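Local coordinates for cellulase (Bacteroides salanitronis, PDB 6WQY), which is a GH5 subfamily 4 endoglucanase of broad specificity, its TIM-barrel catalytic domain probably hydrolysing internal beta-1,4-glucosidic bonds of cellulose and related polysaccharides, at residues W357-H362 with E373-M378. Sequence-based numbering, arbitrary orientation.
Sequences WALFNH and EVIDVM
Leu-359 and Val-374 mark the closest approach of the two backbones, their CA atoms 8.1 Å apart: an irregular piece of loop, 357-362, passes the flank of a helical turn and a half, 373-378, and only side chains bridge the gap. Leu-359 does most of the bridging. Its CB points at the helix, and with CD1 anti to CA (chi2 178°) the isopropyl fork opens onto three helix residues. On one branch, CD2 lies 4.0 Å from CG1 of Val-374, the two side chains crossing at about a right angle. The other branch, CD1, has two neighbours: CG1 of Ile-375 at 4.2 Å, on a side chain that slides past the leucine in the opposite direction, and CE of Met-378 at 4.1 Å, met tip to tip. The methionine chain bends at chi3 (-64°), which places that methyl. Next door, Phe-360 brings in the far end of its ring: CZ sits 3.6 Å from CD1 of Ile-375, with CE1 a little farther off, and the approach is oblique. An alanine in place of Leu-359 would probably open a gap between loop and helix, leaving the Met-378 methyl without its tip-to-tip partner and Val-374 CG1 without its mate. This purely apolar, buried contact is plain packing within the TIM barrel, tying the loop that follows the last barrel strand, 342-346, to the closing helix, 371-383. Tyr-344 of that strand touches both Leu-359 and Met-378, and Asp-346 accepts a hydrogen bond from the Leu-359 backbone N. Helix 318-337 packs against Val-374 and Met-378 on the closing helix, while helix 61-70 meets the Phe-360 ring on the loop side.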
ATOM      1  N   TRP A 357     -13.046   9.482  -1.247  1.00 11.04           N
ATOM      2  CA  TRP A 357     -11.764   9.451  -0.571  1.00 10.56           C
ATOM      3  C   TRP A 357     -10.868  10.612  -0.975  1.00 10.67           C
ATOM      4  O   TRP A 357      -9.782  10.768  -0.419  1.00 11.46           O
ATOM      5  CB  TRP A 357     -11.005   8.166  -0.947  1.00 11.38           C
ATOM      6  CG  TRP A 357     -11.715   6.879  -0.711  1.00 10.64           C
ATOM      7  CD1 TRP A 357     -12.567   6.244  -1.564  1.00 13.10           C
ATOM      8  CD2 TRP A 357     -11.608   6.034   0.445  1.00 10.39           C
ATOM      9  NE1 TRP A 357     -13.006   5.070  -1.009  1.00 12.84           N
ATOM     10  CE2 TRP A 357     -12.430   4.911   0.220  1.00 11.59           C
ATOM     11  CE3 TRP A 357     -10.899   6.113   1.641  1.00 12.14           C
ATOM     12  CZ2 TRP A 357     -12.571   3.887   1.142  1.00 12.54           C
ATOM     13  CZ3 TRP A 357     -11.032   5.078   2.553  1.00 12.65           C
ATOM     14  CH2 TRP A 357     -11.869   3.989   2.302  1.00 12.91           C
ATOM     15  N   ALA A 358     -11.279  11.425  -1.947  1.00 10.60           N
ATOM     16  CA  ALA A 358     -10.350  12.353  -2.578  1.00 11.32           C
ATOM     17  C   ALA A 358      -9.960  13.498  -1.651  1.00  9.96           C
ATOM     18  O   ALA A 358     -10.825  14.158  -1.056  1.00 11.76           O
ATOM     19  CB  ALA A 358     -11.001  12.942  -3.833  1.00 13.19           C
ATOM     20  N   LEU A 359      -8.669  13.772  -1.590  1.00 10.35           N
ATOM     21  CA  LEU A 359      -8.120  14.980  -0.982  1.00 10.53           C
ATOM     22  C   LEU A 359      -7.589  15.951  -2.021  1.00 10.12           C
ATOM     23  O   LEU A 359      -7.636  17.167  -1.793  1.00 10.46           O
ATOM     24  CB  LEU A 359      -6.994  14.630  -0.007  1.00 11.09           C
ATOM     25  CG  LEU A 359      -7.361  13.659   1.112  1.00 11.87           C
ATOM     26  CD1 LEU A 359      -6.128  13.361   1.975  1.00 13.18           C
ATOM     27  CD2 LEU A 359      -8.499  14.163   1.969  1.00 14.59           C
ATOM     28  N   PHE A 360      -7.093  15.440  -3.152  1.00 10.68           N
ATOM     29  CA  PHE A 360      -6.564  16.263  -4.224  1.00 10.69           C
ATOM     30  C   PHE A 360      -7.176  15.835  -5.551  1.00  9.92           C
ATOM     31  O   PHE A 360      -7.443  14.642  -5.771  1.00 10.97           O
ATOM     32  CB  PHE A 360      -5.044  16.071  -4.402  1.00 11.18           C
ATOM     33  CG  PHE A 360      -4.232  16.414  -3.192  1.00 10.72           C
ATOM     34  CD1 PHE A 360      -4.012  15.470  -2.208  1.00 11.46           C
ATOM     35  CD2 PHE A 360      -3.681  17.666  -3.044  1.00 11.92           C
ATOM     36  CE1 PHE A 360      -3.270  15.777  -1.085  1.00 12.14           C
ATOM     37  CE2 PHE A 360      -2.929  17.980  -1.924  1.00 11.99           C
ATOM     38  CZ  PHE A 360      -2.723  17.026  -0.948  1.00 12.15           C
ATOM     39  N   ASN A 361      -7.346  16.792  -6.458  1.00 10.10           N
ATOM     40  CA  ASN A 361      -7.523  16.445  -7.863  1.00  9.85           C
ATOM     41  C   ASN A 361      -6.203  15.854  -8.363  1.00 10.00           C
ATOM     42  O   ASN A 361      -5.142  16.470  -8.215  1.00 10.19           O
ATOM     43  CB  ASN A 361      -7.921  17.688  -8.660  1.00 11.22           C
ATOM     44  CG  ASN A 361      -8.206  17.376 -10.110  1.00 10.92           C
ATOM     45  OD1 ASN A 361      -7.295  17.015 -10.858  1.00 12.35           O
ATOM     46  ND2 ASN A 361      -9.453  17.507 -10.518  1.00 14.62           N
ATOM     47  N   HIS A 362      -6.253  14.633  -8.929  1.00  9.54           N
ATOM     48  CA  HIS A 362      -5.038  13.911  -9.265  1.00  9.64           C
ATOM     49  C   HIS A 362      -4.294  14.502 -10.455  1.00  9.66           C
ATOM     50  O   HIS A 362      -3.142  14.123 -10.692  1.00 10.22           O
ATOM     51  CB  HIS A 362      -5.346  12.438  -9.544  1.00  9.35           C
ATOM     52  CG  HIS A 362      -5.719  11.645  -8.332  1.00  8.56           C
ATOM     53  ND1 HIS A 362      -5.724  10.264  -8.360  1.00  9.02           N
ATOM     54  CD2 HIS A 362      -6.091  11.997  -7.075  1.00  9.48           C
ATOM     55  CE1 HIS A 362      -6.090   9.798  -7.180  1.00  9.48           C
ATOM     56  NE2 HIS A 362      -6.319  10.829  -6.381  1.00  9.15           N
ATOM     57  N   GLU A 373      -7.844  20.429   6.309  1.00 11.06           N
ATOM     58  CA  GLU A 373      -8.088  20.065   7.699  1.00 11.77           C
ATOM     59  C   GLU A 373      -7.813  18.587   7.933  1.00 11.90           C
ATOM     60  O   GLU A 373      -7.307  18.204   9.001  1.00 12.11           O
ATOM     61  CB  GLU A 373      -9.528  20.422   8.064  1.00 13.99           C
ATOM     62  CG  GLU A 373      -9.781  21.920   8.252  1.00 15.01           C
ATOM     63  CD  GLU A 373      -9.694  22.762   6.981  1.00 34.45           C
ATOM     64  OE1 GLU A 373     -10.043  22.260   5.892  1.00 24.60           O
ATOM     65  OE2 GLU A 373      -9.286  23.941   7.071  1.00 46.71           O
ATOM     66  N   VAL A 374      -8.147  17.748   6.953  1.00 11.62           N
ATOM     67  CA  VAL A 374      -7.872  16.323   7.052  1.00 11.66           C
ATOM     68  C   VAL A 374      -6.369  16.067   7.080  1.00 11.34           C
ATOM     69  O   VAL A 374      -5.858  15.299   7.908  1.00 11.65           O
ATOM     70  CB  VAL A 374      -8.543  15.582   5.885  1.00 12.41           C
ATOM     71  CG1 VAL A 374      -8.157  14.107   5.907  1.00 14.27           C
ATOM     72  CG2 VAL A 374     -10.055  15.732   5.951  1.00 15.87           C
ATOM     73  N   ILE A 375      -5.640  16.688   6.154  1.00 10.87           N
ATOM     74  CA  ILE A 375      -4.192  16.546   6.096  1.00 11.22           C
ATOM     75  C   ILE A 375      -3.560  17.006   7.398  1.00 10.93           C
ATOM     76  O   ILE A 375      -2.658  16.352   7.931  1.00 11.61           O
ATOM     77  CB  ILE A 375      -3.655  17.309   4.871  1.00 11.74           C
ATOM     78  CG1 ILE A 375      -4.161  16.654   3.582  1.00 11.64           C
ATOM     79  CG2 ILE A 375      -2.148  17.372   4.904  1.00 12.81           C
ATOM     80  CD1 ILE A 375      -4.058  17.522   2.347  1.00 13.09           C
ATOM     81  N   ASP A 376      -4.051  18.120   7.947  1.00 11.09           N
ATOM     82  CA  ASP A 376      -3.471  18.643   9.179  1.00 11.10           C
ATOM     83  C   ASP A 376      -3.595  17.662  10.331  1.00 10.93           C
ATOM     84  O   ASP A 376      -2.666  17.527  11.120  1.00 12.02           O
ATOM     85  CB  ASP A 376      -4.129  19.977   9.535  1.00 11.93           C
ATOM     86  CG  ASP A 376      -3.675  21.112   8.633  1.00 12.88           C
ATOM     87  OD1 ASP A 376      -2.690  20.932   7.880  1.00 16.71           O
ATOM     88  OD2 ASP A 376      -4.306  22.190   8.683  1.00 14.61           O
ATOM     89  N   VAL A 377      -4.734  16.971  10.461  1.00 10.31           N
ATOM     90  CA  VAL A 377      -4.865  16.047  11.591  1.00 11.61           C
ATOM     91  C   VAL A 377      -3.999  14.803  11.402  1.00 10.92           C
ATOM     92  O   VAL A 377      -3.491  14.246  12.374  1.00 12.14           O
ATOM     93  CB  VAL A 377      -6.326  15.688  11.938  1.00 12.73           C
ATOM     94  CG1 VAL A 377      -7.145  16.940  12.223  1.00 17.48           C
ATOM     95  CG2 VAL A 377      -6.965  14.840  10.862  1.00 16.71           C
ATOM     96  N   MET A 378      -3.826  14.355  10.154  1.00 11.00           N
ATOM     97  CA  MET A 378      -2.955  13.206   9.908  1.00 11.77           C
ATOM     98  C   MET A 378      -1.501  13.569  10.174  1.00 10.92           C
ATOM     99  O   MET A 378      -0.765  12.797  10.797  1.00 12.66           O
ATOM    100  CB  MET A 378      -3.150  12.676   8.478  1.00 10.60           C
ATOM    101  CG  MET A 378      -4.546  12.127   8.241  1.00 11.93           C
ATOM    102  SD  MET A 378      -4.731  11.075   6.796  1.00 11.85           S
ATOM    103  CE  MET A 378      -4.366  12.240   5.481  1.00 12.37           C
TER